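Local atomic coordinates of salt-tolerant glutaminase (Micrococcus luteus, PDB entry 3AGD), a protein that probably hydrolyses the side-chain amide of L-glutamine, giving L-glutamate and ammonium, as a glutaminase tolerant of salt. Residues S64-F69 with V192-V197; F69-A74 with L118-L123; F60-A65 with K202-M207; S92-N97 with M112-A117; I28-E33 with W154-S159. All blocks are in the same frame, centred on the assembly; numbering follows the deposited sequence.

Interaction 1 of 5, residues S64-F69 with V192-V197; sequences SASKPF and VAQCAV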
# COMPACT_ATOMS: atom_id res chain seq x y z
N SER A 64 19.01 10.95 -10.59
CA SER A 64 17.59 11.17 -10.26
C SER A 64 17.05 10.47 -9.02
O SER A 64 15.99 10.86 -8.51
CB SER A 64 16.71 10.82 -11.46
OG SER A 64 16.78 11.83 -12.45
N ALA A 65 17.74 9.45 -8.53
CA ALA A 65 17.28 8.77 -7.33
C ALA A 65 17.49 9.68 -6.12
O ALA A 65 17.21 9.31 -4.98
CB ALA A 65 18.02 7.45 -7.13
N SER A 66 17.98 10.89 -6.38
CA SER A 66 18.20 11.88 -5.34
C SER A 66 16.91 12.66 -5.12
O SER A 66 16.65 13.19 -4.04
CB SER A 66 19.28 12.87 -5.77
OG SER A 66 18.80 13.71 -6.80
N LYS A 67 16.10 12.72 -6.17
CA LYS A 67 14.85 13.48 -6.15
C LYS A 67 13.90 13.24 -4.98
O LYS A 67 13.39 14.19 -4.39
CB LYS A 67 14.13 13.28 -7.49
CG LYS A 67 14.91 13.88 -8.66
CD LYS A 67 14.27 13.55 -9.99
CE LYS A 67 15.01 14.23 -11.14
NZ LYS A 67 14.40 13.87 -12.45
N PRO A 68 13.63 11.97 -4.63
CA PRO A 68 12.71 11.79 -3.50
C PRO A 68 13.25 12.33 -2.18
O PRO A 68 12.48 12.76 -1.32
CB PRO A 68 12.49 10.27 -3.48
CG PRO A 68 13.69 9.72 -4.17
CD PRO A 68 13.94 10.69 -5.28
N PHE A 69 14.57 12.33 -2.04
CA PHE A 69 15.18 12.80 -0.80
C PHE A 69 15.23 14.32 -0.65
O PHE A 69 14.97 14.84 0.43
CB PHE A 69 16.56 12.16 -0.66
CG PHE A 69 16.52 10.67 -0.75
CD1 PHE A 69 17.11 9.99 -1.81
CD2 PHE A 69 15.81 9.93 0.20
CE1 PHE A 69 16.99 8.61 -1.94
CE2 PHE A 69 15.68 8.54 0.08
CZ PHE A 69 16.27 7.88 -1.00
N VAL A 192 22.53 19.60 -10.38
CA VAL A 192 23.53 18.72 -10.97
C VAL A 192 24.45 18.15 -9.89
O VAL A 192 24.80 16.97 -9.92
CB VAL A 192 24.37 19.44 -12.04
CG1 VAL A 192 25.50 18.54 -12.52
CG2 VAL A 192 23.49 19.84 -13.22
N ALA A 193 24.82 18.99 -8.93
CA ALA A 193 25.69 18.57 -7.84
C ALA A 193 24.97 17.53 -7.00
O ALA A 193 25.55 16.56 -6.54
CB ALA A 193 26.06 19.77 -6.99
N GLN A 194 23.68 17.76 -6.80
CA GLN A 194 22.82 16.87 -6.04
C GLN A 194 22.83 15.49 -6.68
O GLN A 194 22.89 14.47 -5.99
CB GLN A 194 21.41 17.46 -6.04
CG GLN A 194 20.26 16.52 -5.75
CD GLN A 194 18.92 17.17 -6.06
OE1 GLN A 194 18.73 18.36 -5.80
NE2 GLN A 194 17.99 16.39 -6.60
N CYS A 195 22.78 15.46 -8.01
CA CYS A 195 22.78 14.21 -8.77
C CYS A 195 24.14 13.52 -8.77
O CYS A 195 24.23 12.31 -9.01
CB CYS A 195 22.36 14.47 -10.22
SG CYS A 195 20.64 14.90 -10.45
N ALA A 196 25.19 14.30 -8.51
CA ALA A 196 26.55 13.78 -8.50
C ALA A 196 26.94 13.20 -7.14
O ALA A 196 28.10 12.82 -6.94
CB ALA A 196 27.53 14.87 -8.91
N VAL A 197 25.99 13.15 -6.22
CA VAL A 197 26.26 12.59 -4.90
C VAL A 197 26.53 11.10 -5.04
O VAL A 197 25.78 10.38 -5.70
CB VAL A 197 25.08 12.81 -3.93
CG1 VAL A 197 25.32 12.06 -2.63
CG2 VAL A 197 24.91 14.29 -3.65

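Interaction 2 of 5, residues F69-A74 with L118-L123; sequences FTYAAA and LAVHQL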
# COMPACT_ATOMS: atom_id res chain seq x y z
N PHE A 69 14.57 12.33 -2.04
CA PHE A 69 15.18 12.80 -0.80
C PHE A 69 15.23 14.32 -0.65
O PHE A 69 14.97 14.84 0.43
CB PHE A 69 16.56 12.16 -0.66
CG PHE A 69 16.52 10.67 -0.75
CD1 PHE A 69 17.11 9.99 -1.81
CD2 PHE A 69 15.81 9.93 0.20
CE1 PHE A 69 16.99 8.61 -1.94
CE2 PHE A 69 15.68 8.54 0.08
CZ PHE A 69 16.27 7.88 -1.00
N THR A 70 15.52 15.03 -1.73
CA THR A 70 15.55 16.49 -1.65
C THR A 70 14.11 16.97 -1.48
O THR A 70 13.86 17.97 -0.81
CB THR A 70 16.16 17.12 -2.93
OG1 THR A 70 15.59 16.51 -4.09
CG2 THR A 70 17.66 16.95 -2.95
N TYR A 71 13.17 16.25 -2.08
CA TYR A 71 11.75 16.57 -1.98
C TYR A 71 11.34 16.48 -0.51
O TYR A 71 10.63 17.34 -0.00
CB TYR A 71 10.94 15.60 -2.85
CG TYR A 71 9.44 15.86 -2.91
CD1 TYR A 71 8.93 17.16 -2.92
CD2 TYR A 71 8.54 14.80 -3.04
CE1 TYR A 71 7.56 17.40 -3.07
CE2 TYR A 71 7.17 15.02 -3.19
CZ TYR A 71 6.68 16.33 -3.20
OH TYR A 71 5.33 16.56 -3.37
N ALA A 72 11.80 15.44 0.18
CA ALA A 72 11.49 15.28 1.60
C ALA A 72 12.06 16.46 2.40
O ALA A 72 11.37 17.05 3.22
CB ALA A 72 12.05 13.96 2.11
N ALA A 73 13.32 16.80 2.14
CA ALA A 73 13.98 17.90 2.83
C ALA A 73 13.22 19.22 2.64
O ALA A 73 13.07 20.00 3.58
CB ALA A 73 15.41 18.05 2.31
N ALA A 74 12.73 19.45 1.43
CA ALA A 74 11.98 20.66 1.12
C ALA A 74 10.70 20.71 1.94
O ALA A 74 10.33 21.76 2.46
CB ALA A 74 11.65 20.71 -0.36
N LEU A 118 14.04 20.74 -10.02
CA LEU A 118 14.72 22.03 -9.97
C LEU A 118 13.95 22.93 -9.01
O LEU A 118 14.54 23.68 -8.24
CB LEU A 118 14.77 22.66 -11.37
CG LEU A 118 15.67 21.96 -12.41
CD1 LEU A 118 15.32 22.45 -13.81
CD2 LEU A 118 17.14 22.22 -12.09
N ALA A 119 12.62 22.84 -9.06
CA ALA A 119 11.77 23.64 -8.18
C ALA A 119 12.00 23.23 -6.73
O ALA A 119 12.00 24.07 -5.84
CB ALA A 119 10.30 23.45 -8.56
N VAL A 120 12.21 21.93 -6.51
CA VAL A 120 12.46 21.40 -5.17
C VAL A 120 13.79 21.90 -4.61
O VAL A 120 13.87 22.31 -3.45
CB VAL A 120 12.47 19.85 -5.18
CG1 VAL A 120 13.15 19.32 -3.92
CG2 VAL A 120 11.04 19.32 -5.28
N HIS A 121 14.84 21.87 -5.42
CA HIS A 121 16.15 22.32 -4.96
C HIS A 121 16.11 23.80 -4.55
O HIS A 121 16.73 24.19 -3.57
CB HIS A 121 17.20 22.10 -6.05
CG HIS A 121 18.60 22.11 -5.54
ND1 HIS A 121 19.26 23.27 -5.17
CD2 HIS A 121 19.46 21.09 -5.28
CE1 HIS A 121 20.46 22.96 -4.71
NE2 HIS A 121 20.61 21.65 -4.76
N GLN A 122 15.35 24.59 -5.31
CA GLN A 122 15.18 26.02 -5.06
C GLN A 122 14.48 26.30 -3.73
O GLN A 122 14.62 27.38 -3.17
CB GLN A 122 14.39 26.65 -6.22
CG GLN A 122 13.79 28.05 -5.93
CD GLN A 122 14.78 29.18 -6.11
OE1 GLN A 122 14.98 29.69 -7.22
NE2 GLN A 122 15.42 29.59 -5.02
N LEU A 123 13.74 25.32 -3.22
CA LEU A 123 13.00 25.47 -1.96
C LEU A 123 13.73 24.95 -0.73
O LEU A 123 13.37 25.29 0.40
CB LEU A 123 11.67 24.71 -2.04
CG LEU A 123 10.56 25.17 -2.98
CD1 LEU A 123 9.65 23.98 -3.30
CD2 LEU A 123 9.78 26.31 -2.34

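Interaction 3 of 5, residues F60-A65 with K202-M207; sequences FTIQSA and KDLAVM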
# COMPACT_ATOMS: atom_id res chain seq x y z
N PHE A 60 28.48 5.09 -7.03
CA PHE A 60 28.06 5.62 -8.31
C PHE A 60 27.21 6.86 -8.00
O PHE A 60 26.70 7.00 -6.90
CB PHE A 60 27.24 4.58 -9.09
CG PHE A 60 26.08 4.00 -8.31
CD1 PHE A 60 24.89 4.70 -8.20
CD2 PHE A 60 26.21 2.77 -7.67
CE1 PHE A 60 23.83 4.19 -7.45
CE2 PHE A 60 25.16 2.25 -6.92
CZ PHE A 60 23.96 2.95 -6.81
N THR A 61 27.08 7.76 -8.97
CA THR A 61 26.28 8.96 -8.73
C THR A 61 24.80 8.58 -8.72
O THR A 61 24.31 7.91 -9.63
CB THR A 61 26.57 10.03 -9.79
OG1 THR A 61 26.38 9.49 -11.10
CG2 THR A 61 28.01 10.51 -9.66
N ILE A 62 24.12 9.01 -7.67
CA ILE A 62 22.71 8.72 -7.46
C ILE A 62 21.79 9.30 -8.52
O ILE A 62 20.70 8.77 -8.76
CB ILE A 62 22.28 9.21 -6.05
CG1 ILE A 62 20.85 8.77 -5.74
CG2 ILE A 62 22.39 10.72 -5.97
CD1 ILE A 62 20.44 9.07 -4.31
N GLN A 63 22.23 10.38 -9.16
CA GLN A 63 21.43 11.03 -10.19
C GLN A 63 19.98 11.26 -9.73
O GLN A 63 19.76 11.71 -8.61
CB GLN A 63 21.46 10.20 -11.48
CG GLN A 63 22.85 10.10 -12.14
CD GLN A 63 23.45 11.46 -12.47
OE1 GLN A 63 22.73 12.37 -12.89
NE2 GLN A 63 24.76 11.60 -12.31
N SER A 64 19.01 10.95 -10.59
CA SER A 64 17.59 11.17 -10.26
C SER A 64 17.05 10.47 -9.02
O SER A 64 15.99 10.86 -8.51
CB SER A 64 16.71 10.82 -11.46
OG SER A 64 16.78 11.83 -12.45
N ALA A 65 17.74 9.45 -8.53
CA ALA A 65 17.28 8.77 -7.33
C ALA A 65 17.49 9.68 -6.12
O ALA A 65 17.21 9.31 -4.98
CB ALA A 65 18.02 7.45 -7.13
N LYS A 202 24.00 -0.42 -1.25
CA LYS A 202 23.66 -0.51 0.16
C LYS A 202 23.13 0.81 0.70
O LYS A 202 22.18 0.83 1.49
CB LYS A 202 24.88 -0.93 0.98
CG LYS A 202 25.33 -2.37 0.75
CD LYS A 202 26.55 -2.69 1.60
CE LYS A 202 27.00 -4.13 1.44
NZ LYS A 202 28.19 -4.45 2.29
N ASP A 203 23.73 1.92 0.28
CA ASP A 203 23.27 3.23 0.72
C ASP A 203 21.82 3.42 0.31
O ASP A 203 20.97 3.80 1.13
CB ASP A 203 24.11 4.34 0.09
CG ASP A 203 25.53 4.39 0.63
OD1 ASP A 203 25.70 4.41 1.87
OD2 ASP A 203 26.46 4.42 -0.19
N LEU A 204 21.53 3.15 -0.96
CA LEU A 204 20.17 3.30 -1.48
C LEU A 204 19.16 2.46 -0.71
O LEU A 204 18.09 2.95 -0.36
CB LEU A 204 20.11 2.94 -2.97
CG LEU A 204 20.64 3.98 -3.96
CD1 LEU A 204 20.42 3.47 -5.37
CD2 LEU A 204 19.90 5.30 -3.76
N ALA A 205 19.50 1.20 -0.47
CA ALA A 205 18.60 0.30 0.26
C ALA A 205 18.20 0.90 1.60
O ALA A 205 17.02 0.96 1.94
CB ALA A 205 19.28 -1.06 0.47
N VAL A 206 19.19 1.36 2.36
CA VAL A 206 18.93 1.94 3.67
C VAL A 206 18.14 3.24 3.57
O VAL A 206 17.24 3.49 4.36
CB VAL A 206 20.25 2.20 4.43
CG1 VAL A 206 19.97 2.86 5.76
CG2 VAL A 206 21.00 0.87 4.63
N MET A 207 18.49 4.07 2.59
CA MET A 207 17.79 5.33 2.38
C MET A 207 16.33 5.00 2.05
O MET A 207 15.40 5.59 2.60
CB MET A 207 18.46 6.10 1.24
CG MET A 207 19.86 6.64 1.61
SD MET A 207 20.87 7.08 0.18
CE MET A 207 20.22 8.73 -0.19

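Interaction 4 of 5, residues S92-N97 with M112-A117; sequences SGEAFN and MINAGA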
# COMPACT_ATOMS: atom_id res chain seq x y z
N SER A 92 3.46 12.54 -14.40
CA SER A 92 3.92 12.90 -15.73
C SER A 92 5.28 12.31 -16.09
O SER A 92 6.05 11.91 -15.21
CB SER A 92 3.98 14.43 -15.83
OG SER A 92 4.61 14.87 -17.02
N GLY A 93 5.57 12.27 -17.39
CA GLY A 93 6.84 11.77 -17.87
C GLY A 93 7.79 12.96 -17.96
O GLY A 93 7.38 14.09 -17.67
N GLU A 94 9.03 12.73 -18.37
CA GLU A 94 10.03 13.80 -18.44
C GLU A 94 9.78 14.83 -19.55
O GLU A 94 10.19 15.99 -19.42
CB GLU A 94 11.43 13.18 -18.58
CG GLU A 94 12.59 14.18 -18.53
CD GLU A 94 12.52 15.12 -17.34
OE1 GLU A 94 12.25 14.65 -16.21
OE2 GLU A 94 12.74 16.33 -17.52
N ALA A 95 9.11 14.43 -20.62
CA ALA A 95 8.82 15.35 -21.73
C ALA A 95 8.18 16.62 -21.19
O ALA A 95 7.18 16.56 -20.47
CB ALA A 95 7.87 14.68 -22.74
N PHE A 96 8.74 17.78 -21.53
CA PHE A 96 8.22 19.04 -21.03
C PHE A 96 7.26 19.77 -21.96
O PHE A 96 7.55 19.98 -23.13
CB PHE A 96 9.36 20.01 -20.68
CG PHE A 96 8.88 21.30 -20.07
CD1 PHE A 96 8.37 21.32 -18.77
CD2 PHE A 96 8.90 22.48 -20.79
CE1 PHE A 96 7.89 22.50 -18.21
CE2 PHE A 96 8.42 23.68 -20.24
CZ PHE A 96 7.91 23.69 -18.95
N ASN A 97 6.12 20.16 -21.41
CA ASN A 97 5.11 20.91 -22.15
C ASN A 97 4.84 22.17 -21.34
O ASN A 97 4.45 22.08 -20.17
CB ASN A 97 3.82 20.10 -22.29
CG ASN A 97 2.82 20.77 -23.21
OD1 ASN A 97 2.58 21.97 -23.12
ND2 ASN A 97 2.22 19.99 -24.11
N MET A 112 9.39 14.26 -9.30
CA MET A 112 10.18 13.21 -9.95
C MET A 112 10.77 13.61 -11.30
O MET A 112 11.76 13.04 -11.75
CB MET A 112 9.33 11.95 -10.13
CG MET A 112 8.88 11.31 -8.82
SD MET A 112 10.26 10.85 -7.75
CE MET A 112 10.24 12.16 -6.55
N ILE A 113 10.16 14.60 -11.96
CA ILE A 113 10.65 15.07 -13.24
C ILE A 113 11.62 16.22 -12.98
O ILE A 113 11.51 16.92 -11.97
CB ILE A 113 9.51 15.58 -14.15
CG1 ILE A 113 8.80 16.77 -13.50
CG2 ILE A 113 8.51 14.45 -14.40
CD1 ILE A 113 7.74 17.41 -14.37
N ASN A 114 12.57 16.40 -13.89
CA ASN A 114 13.58 17.45 -13.75
C ASN A 114 13.02 18.80 -13.35
O ASN A 114 13.44 19.37 -12.35
CB ASN A 114 14.37 17.57 -15.05
CG ASN A 114 15.30 16.39 -15.28
OD1 ASN A 114 15.09 15.31 -14.70
ND2 ASN A 114 16.31 16.57 -16.11
N ALA A 115 12.07 19.31 -14.12
CA ALA A 115 11.46 20.61 -13.84
C ALA A 115 10.99 20.72 -12.39
O ALA A 115 11.20 21.74 -11.73
CB ALA A 115 10.30 20.86 -14.79
N GLY A 116 10.35 19.67 -11.89
CA GLY A 116 9.89 19.69 -10.52
C GLY A 116 11.06 19.54 -9.55
O GLY A 116 11.03 20.07 -8.43
N ALA A 117 12.09 18.82 -9.98
CA ALA A 117 13.27 18.60 -9.15
C ALA A 117 14.07 19.90 -8.99
O ALA A 117 14.69 20.12 -7.95
CB ALA A 117 14.15 17.51 -9.77
O HOH W 1 11.06 18.04 -16.62

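Interaction 5 of 5, residues I28-E33 with W154-S159; sequences IPVLAE and WETYES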
# COMPACT_ATOMS: atom_id res chain seq x y z
N ILE A 28 27.56 11.91 -21.19
CA ILE A 28 28.84 12.35 -20.62
C ILE A 28 29.81 11.18 -20.56
O ILE A 28 29.44 10.08 -20.15
CB ILE A 28 28.69 12.92 -19.20
CG1 ILE A 28 27.80 12.01 -18.35
CG2 ILE A 28 28.20 14.36 -19.27
CD1 ILE A 28 27.76 12.41 -16.89
N PRO A 29 31.06 11.41 -20.96
CA PRO A 29 32.10 10.38 -20.97
C PRO A 29 32.35 9.69 -19.63
O PRO A 29 32.70 8.51 -19.60
CB PRO A 29 33.34 11.13 -21.47
CG PRO A 29 33.07 12.55 -21.05
CD PRO A 29 31.61 12.71 -21.39
N VAL A 30 32.17 10.40 -18.52
CA VAL A 30 32.39 9.78 -17.22
C VAL A 30 31.44 8.59 -17.05
O VAL A 30 31.83 7.55 -16.52
CB VAL A 30 32.18 10.79 -16.07
CG1 VAL A 30 30.76 11.30 -16.06
CG2 VAL A 30 32.52 10.14 -14.74
N LEU A 31 30.20 8.74 -17.51
CA LEU A 31 29.22 7.66 -17.40
C LEU A 31 29.30 6.76 -18.63
O LEU A 31 29.15 5.55 -18.54
CB LEU A 31 27.80 8.23 -17.27
CG LEU A 31 27.49 9.01 -15.99
CD1 LEU A 31 26.02 9.43 -15.96
CD2 LEU A 31 27.81 8.14 -14.79
N ALA A 32 29.55 7.37 -19.79
CA ALA A 32 29.65 6.63 -21.03
C ALA A 32 30.82 5.64 -21.02
O ALA A 32 30.74 4.58 -21.64
CB ALA A 32 29.81 7.60 -22.20
N GLU A 33 31.89 5.99 -20.31
CA GLU A 33 33.08 5.14 -20.24
C GLU A 33 33.13 4.24 -19.00
O GLU A 33 34.08 3.49 -18.82
CB GLU A 33 34.35 6.00 -20.27
CG GLU A 33 34.37 7.08 -21.34
CD GLU A 33 34.18 6.54 -22.74
OE1 GLU A 33 34.03 7.36 -23.67
OE2 GLU A 33 34.17 5.30 -22.91
N TRP A 154 32.73 15.37 -8.10
CA TRP A 154 32.92 16.59 -8.88
C TRP A 154 33.32 16.38 -10.33
O TRP A 154 33.07 17.23 -11.17
CB TRP A 154 33.91 17.51 -8.15
CG TRP A 154 33.35 17.90 -6.82
CD1 TRP A 154 33.75 17.46 -5.59
CD2 TRP A 154 32.20 18.72 -6.60
NE1 TRP A 154 32.91 17.95 -4.61
CE2 TRP A 154 31.95 18.73 -5.21
CE3 TRP A 154 31.35 19.45 -7.44
CZ2 TRP A 154 30.88 19.43 -4.65
CZ3 TRP A 154 30.29 20.15 -6.88
CH2 TRP A 154 30.07 20.14 -5.49
N GLU A 155 33.92 15.24 -10.62
CA GLU A 155 34.31 14.95 -12.00
C GLU A 155 33.03 14.79 -12.81
O GLU A 155 32.91 15.30 -13.93
CB GLU A 155 35.13 13.66 -12.05
CG GLU A 155 35.67 13.32 -13.43
CD GLU A 155 36.48 12.04 -13.44
OE1 GLU A 155 37.39 11.90 -12.59
OE2 GLU A 155 36.20 11.16 -14.29
N THR A 156 32.06 14.07 -12.25
CA THR A 156 30.78 13.87 -12.93
C THR A 156 30.08 15.22 -13.04
O THR A 156 29.53 15.55 -14.09
CB THR A 156 29.88 12.89 -12.17
OG1 THR A 156 30.51 11.60 -12.12
CG2 THR A 156 28.52 12.76 -12.86
N TYR A 157 30.12 16.00 -11.96
CA TYR A 157 29.50 17.32 -11.93
C TYR A 157 30.00 18.21 -13.07
O TYR A 157 29.21 18.71 -13.87
CB TYR A 157 29.78 18.00 -10.59
CG TYR A 157 29.43 19.47 -10.54
CD1 TYR A 157 28.13 19.88 -10.26
CD2 TYR A 157 30.41 20.45 -10.75
CE1 TYR A 157 27.80 21.23 -10.18
CE2 TYR A 157 30.10 21.80 -10.67
CZ TYR A 157 28.79 22.18 -10.39
OH TYR A 157 28.48 23.52 -10.29
N GLU A 158 31.31 18.43 -13.12
CA GLU A 158 31.90 19.27 -14.16
C GLU A 158 31.51 18.75 -15.53
O GLU A 158 31.08 19.51 -16.40
CB GLU A 158 33.43 19.29 -14.04
CG GLU A 158 33.98 19.89 -12.76
CD GLU A 158 33.57 21.34 -12.55
OE1 GLU A 158 33.20 22.01 -13.54
OE2 GLU A 158 33.63 21.82 -11.39
N SER A 159 31.64 17.45 -15.72
CA SER A 159 31.30 16.83 -16.99
C SER A 159 29.86 17.16 -17.41
O SER A 159 29.62 17.62 -18.53
CB SER A 159 31.47 15.31 -16.87
OG SER A 159 31.19 14.66 -18.10

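Interaction 1 of 5, residues S64-F69 with V192-V197
Gln-194 reaches from the last turn of helix 184-195 to Ser-66, and its side chain can be followed atom by atom. From CB, the first torsion sets CG anti to the backbone N (chi1 159°), and CG then lies 3.3 Å from Ser-66 OG, with Ser-66 CB also in van der Waals contact. The chain runs on extended, so CD too stays beside the hydroxyl. At the tip, NE2 donates to Ser-66 OG over 2.8 Å. The bond is nearly straight, at 167°, and the hydroxyl lies almost in the amide plane. OE1, the other branch, packs on His-121 and on Thr-70 CG2. Glutamine suits the place because it is long enough to cross between the segments and brings an N-H without a charge into a buried setting. Serine suits its own because one small hydroxyl can accept from Gln-194 and also bond to Gln-63 O.

Cys-195, the next residue, holds SG 4.3 Å from both Ser-64 N and Ser-66 OG, a loose contact. Ser-64 and Cys-195 have both been seen to bind L-glutamate, so the contact borders the substrate pocket. Ser-64 and Lys-67 are consistent with the SxxK motif known in the beta-lactamase clan, at a helix start, and Lys-67 NZ bonds to Asn-114 OD1 and Met-112 O. Around the contact, helix 131-146 covers Ser-66 through Met-142, helix 114-123 touches Lys-67 through Ala-117, and helix 154-161 packs on Val-192.

Interaction 2 of 5, residues F69-A74 with L118-L123
Val-120 packs against Thr-70, Tyr-71 and Ala-74 in a buried helix-to-helix contact, which joins helix 67-78 to helix 114-123 within the helical part of the glutaminase domain. The axes of the two short segments come within 8.7 Å and are inclined at 42° with their N-to-C directions broadly alike. Such a close approach suits the small and branched residues found here.

Val-120 uses both methyls. Val-120 CG1, set anti to the backbone N (chi1 162°), settles over the backbone of the facing helix, 3.5 Å from Thr-70 O and 3.6 Å from Tyr-71 N. The same Val-120 CG1 also touches Thr-70 OG1 at 3.7 Å and Ala-74 CB at 4.1 Å. Val-120 CG2 meets Tyr-71 CD1 at 3.8 Å, where the two side chains cross at about a right angle. One turn further on, Ala-74 CB lies 4.3 Å from Leu-123 CB. Alanine fits there because a single methyl lets the two backbones stay close. Threonine is tolerated in this buried place because its OG1 can bond, weakly, to Ser-66 O and Lys-67 O of the preceding turn, while OG1 and CB lie against Val-120 CG1 and CG2 of the threonine turns toward Gln-194.

No hydrogen bond joins the segments. The phenol of Tyr-71 points its OH to Arg-232 of helix 227-240, whose Val-233 and Val-236 also touch the tyrosine. Helix 131-146 meets Thr-70 through Ala-138, and helix 184-195 packs on Leu-118 through Tyr-191.

Interaction 3 of 5, residues F60-A65 with K202-M207
OD2 of Asp-203, next in sequence to the Leu-204 that packs on Phe-60 and Ile-62, is gripped twice: by a salt bridge from Arg-148 NH1 and by Thr-200 N. These bonds fix the acid beside the early part of helix 201-212, while the contact itself is wholly apolar.

Leu-204 divides its two methyls between partners. Leu-204 CD1 comes to the rim of the Phe-60 ring, near its plane, 3.9 Å from Phe-60 CZ and 4.1 Å from Phe-60 CE1. Leu-204 CD2 lies 3.8 Å from Ile-62 CD1, with Ala-65 CB more loosely placed at 4.4 Å. Ile-62 is extended, CG1 anti to the backbone N (chi1 -173°), and its CD1 meets Met-207 CE tip to tip at 4.1 Å. The bend of Met-207 at chi3 (81°) places that methyl. Phe-60 also stacks on Phe-278 of the five-stranded sheet, and Met-142 of helix 131-146 touches both Ile-62 and Met-207.

Branched, aromatic and flexible thioether side chains suit a junction where a two-residue strand, a turn and a helix offer surfaces of uneven shape. Segment 60-65 also carries Ser-64, a residue seen to bind L-glutamate. With no hydrogen bond crossing it, the contact depends on van der Waals fit.

Interaction 4 of 5, residues S92-N97 with M112-A117
The carboxylate of Glu-94 and the side-chain amide of Asn-114 are turned 50° to each other where the two side chains cross at about a right angle. Glu-94 OE2 approaches Asn-114 CB at 3.2 Å, while OE1 turns to the backbone. The third flat group, the ring of Phe-96, meets Ala-115 CB through CD1 at 4.4 Å, and Leu-170 and Met-173 of helix 165-176 also touch it.

Glu-94 OE1 accepts the N-H of Asn-114 on its syn lone pair, over 2.9 Å and nearly straight at 168°. Glu-94 OE2 accepts a hydrogen bond from a water at 2.6 Å, and that same water accepts the N-H of Ala-115 at 3.0 Å. Glu-94 is bent at chi2 (51°), which places CD close to the helix start. Ile-113, at the N-cap position, has no polar side chain for these first amides, and the acid from the loop serves two of them, one directly and one through water. Ile-113 CG2 packs against carbonyl oxygens, 3.5 Å from Gly-93 O and 3.6 Å from Ser-92 O.

Asn-114, seen to bind L-glutamate, directs OD1 to Lys-67 NZ and ND2 to Asn-167 OD1. Glu-94, holding the backbone N-H of Asn-114, is placed as a second-shell residue and may help to set its position. With Arg-166 bridging to OE2 and the positive end of the helix dipole nearby, the carboxylate of Glu-94 would be expected to stay ionised.

Interaction 5 of 5, residues I28-E33 with W154-S159
A single-turn helix packs against helix 154-161 at the edge of the glutaminase domain: helix 29-32, with Ile-28 at its N-cap position, rests Ile-28 and Val-30 on Thr-156 and Ser-159. Ile-28 CG2 presses on Ser-159 OG at 3.2 Å, the hydroxyl having been brought there by its position anti to the backbone N (chi1 -178°). The other arm of the isoleucine ends in CD1, 4.1 Å from Thr-156 CG2.

Val-30 lies across Thr-156 at about a right angle. Its CG2 is 3.6 Å from Thr-156 OG1 and 3.8 Å from Glu-155 OE2, and its CG1 is 4.0 Å from Ser-159 OG. Pro-29 adds CD, 3.8 Å from the same hydroxyl. Proline fits the first turn of a helix, where a backbone N-H is not needed for the helical bonds. Thr-156 has its own N bonded to Asp-153 OD1.

Methyls therefore face oxygens more often than carbons, and no hydrogen bond crosses between the segments. Small hydroxyl residues let the helices lie close, but the adhesion is mainly van der Waals in nature. Glu-160, seen to bind L-glutamate, has its side chain about 4 Å from that of Ile-28, which places this packing next to the binding site.

In the fold
All five contacts belong to the glutaminase domain. Interaction 1 lies centrally: its centre is about 9 Å from that of interaction 3, 10 Å from interaction 2, 14 Å from interaction 4 and 15 Å from interaction 5. Interactions 1 and 2 share helix 67-78, interactions 2 and 4 share helix 114-123, and interaction 3 begins on the strand 60-61 that leads into helix 67-78. Along the chain, interaction 4 is nested inside interaction 2, which lies inside the spans of interactions 1, 3 and 5; interaction 5 crosses 1 and 3. Distant segments thus bring Ser-64, Asn-114 and Cys-195, all seen to bind L-glutamate, into one pocket.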